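Side-chain contact in glycine cleavage system transcriptional repressor, putative (Vibrio cholerae, PDB 1U8S), which is probably a transcriptional repressor of the glycine cleavage system, built from two ACT domains: residues 155-158 with 159-163. Numbering follows the deposited sequence.
Sequences LMQL and QEEFD
The methyl end of Met-156 reaches forward along the helix and lies between the side chains of Gln-159 and Glu-160, three and four residues on. CG of Met-156 stands anti to the backbone N (chi1 -174°), and bends at the next two torsions swing the thioether round, bringing CE within 3.3 Å of NE2 of Gln-159 and 4.0 Å of CG of Glu-160. Gln-159 runs out nearly straight to its amide, whose nitrogen end the methyl approaches obliquely in a close van der Waals contact, while Glu-160 offers the aliphatic part of its chain. Beneath them are i to i+4 helix hydrogen bonds, Gln-159 N to Leu-155 O (3.0 Å) and, more bent at 143°, Glu-160 N to Met-156 O (3.1 Å).

All of these residues belong to helix 155-168, one of the two helices packed on the antiparallel sheet of the second ACT domain, a βαββαβ fold with strand order 2-3-1-4. The buried side of the helix carries Leu-158 and Phe-162; Phe-162 N donates a hydrogen bond to Leu-158 O (2.9 Å), and CB of Phe-162 lies 3.4 Å from the same oxygen. With CG anti to its own backbone N (chi1 169°), the phenylalanine ring leads away from Leu-158, and it packs on Val-96, Val-98 and Leu-175 of the sheet and on Phe-110 and Phe-113 of helix 107-116. Leu-158 touches Val-94, Phe-177 and Phe-113. Along the flank, the carboxylate of Glu-161 comes beside CG of Gln-157 in a loose contact (OE2 to CG 4.0 Å), while its OE1 forms a salt bridge with Arg-117.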
loop_
_atom_site.group_PDB
_atom_site.type_symbol
_atom_site.label_atom_id
_atom_site.label_comp_id
_atom_site.label_asym_id
_atom_site.label_seq_id
_atom_site.Cartn_x
_atom_site.Cartn_y
_atom_site.Cartn_z
ATOM N N LEU B 155 11.294 -10.457 19.342
ATOM C CA LEU B 155 9.892 -10.137 19.545
ATOM C C LEU B 155 9.501 -9.828 20.982
ATOM O O LEU B 155 8.759 -8.878 21.229
ATOM C CB LEU B 155 9.013 -11.264 18.991
ATOM C CG LEU B 155 9.247 -11.602 17.510
ATOM C CD1 LEU B 155 8.192 -12.595 17.034
ATOM C CD2 LEU B 155 9.183 -10.331 16.670
ATOM N N MET B 156 9.987 -10.621 21.930
ATOM C CA MET B 156 9.664 -10.383 23.331
ATOM C C MET B 156 10.238 -9.026 23.740
ATOM O O MET B 156 9.659 -8.302 24.551
ATOM C CB MET B 156 10.252 -11.491 24.205
ATOM C CG MET B 156 9.851 -11.405 25.678
ATOM S SD MET B 156 8.058 -11.649 26.000
ATOM C CE MET B 156 7.475 -9.939 26.139
ATOM N N GLN B 157 11.378 -8.682 23.157
ATOM C CA GLN B 157 12.028 -7.416 23.447
ATOM C C GLN B 157 11.299 -6.227 22.803
ATOM O O GLN B 157 11.222 -5.148 23.394
ATOM C CB GLN B 157 13.473 -7.457 22.962
ATOM C CG GLN B 157 14.249 -6.214 23.297
ATOM C CD GLN B 157 15.656 -6.269 22.778
ATOM O OE1 GLN B 157 16.417 -7.174 23.127
ATOM N NE2 GLN B 157 16.019 -5.301 21.933
ATOM N N LEU B 158 10.782 -6.419 21.591
ATOM C CA LEU B 158 10.055 -5.357 20.912
ATOM C C LEU B 158 8.797 -5.069 21.718
ATOM O O LEU B 158 8.414 -3.908 21.913
ATOM C CB LEU B 158 9.672 -5.792 19.493
ATOM C CG LEU B 158 8.817 -4.838 18.643
ATOM C CD1 LEU B 158 9.533 -3.515 18.425
ATOM C CD2 LEU B 158 8.523 -5.498 17.314
ATOM N N GLN B 159 8.168 -6.133 22.208
ATOM C CA GLN B 159 6.952 -5.988 22.980
ATOM C C GLN B 159 7.176 -5.283 24.306
ATOM O O GLN B 159 6.330 -4.527 24.771
ATOM C CB GLN B 159 6.332 -7.349 23.215
ATOM C CG GLN B 159 5.108 -7.328 24.092
ATOM C CD GLN B 159 4.324 -8.600 23.946
ATOM O OE1 GLN B 159 3.596 -8.775 22.970
ATOM N NE2 GLN B 159 4.484 -9.515 24.898
ATOM N N GLU B 160 8.317 -5.535 24.927
ATOM C CA GLU B 160 8.611 -4.893 26.192
ATOM C C GLU B 160 8.859 -3.408 25.970
ATOM O O GLU B 160 8.313 -2.571 26.677
ATOM C CB GLU B 160 9.809 -5.578 26.865
ATOM C CG GLU B 160 9.399 -6.810 27.679
ATOM C CD GLU B 160 10.572 -7.654 28.149
ATOM O OE1 GLU B 160 10.375 -8.479 29.071
ATOM O OE2 GLU B 160 11.686 -7.506 27.593
ATOM N N GLU B 161 9.666 -3.075 24.973
ATOM C CA GLU B 161 9.943 -1.675 24.683
ATOM C C GLU B 161 8.656 -0.928 24.321
ATOM O O GLU B 161 8.484 0.237 24.676
ATOM C CB GLU B 161 10.968 -1.580 23.553
ATOM C CG GLU B 161 12.181 -2.462 23.809
ATOM C CD GLU B 161 13.310 -2.216 22.840
ATOM O OE1 GLU B 161 13.021 -2.027 21.637
ATOM O OE2 GLU B 161 14.481 -2.231 23.278
ATOM N N PHE B 162 7.749 -1.608 23.625
ATOM C CA PHE B 162 6.473 -1.016 23.235
ATOM C C PHE B 162 5.603 -0.752 24.458
ATOM O O PHE B 162 4.850 0.226 24.487
ATOM C CB PHE B 162 5.721 -1.946 22.286
ATOM C CG PHE B 162 4.301 -1.530 22.037
ATOM C CD1 PHE B 162 4.010 -0.470 21.177
ATOM C CD2 PHE B 162 3.249 -2.160 22.706
ATOM C CE1 PHE B 162 2.688 -0.041 20.991
ATOM C CE2 PHE B 162 1.924 -1.741 22.530
ATOM C CZ PHE B 162 1.644 -0.680 21.672
ATOM N N ASP B 163 5.689 -1.645 25.452
ATOM C CA ASP B 163 4.925 -1.503 26.692
ATOM C C ASP B 163 5.480 -0.356 27.529
ATOM O O ASP B 163 4.718 0.400 28.146
ATOM C CB ASP B 163 4.961 -2.794 27.517
ATOM C CG ASP B 163 4.128 -3.907 26.902
ATOM O OD1 ASP B 163 3.149 -3.590 26.186
ATOM O OD2 ASP B 163 4.440 -5.098 27.152
#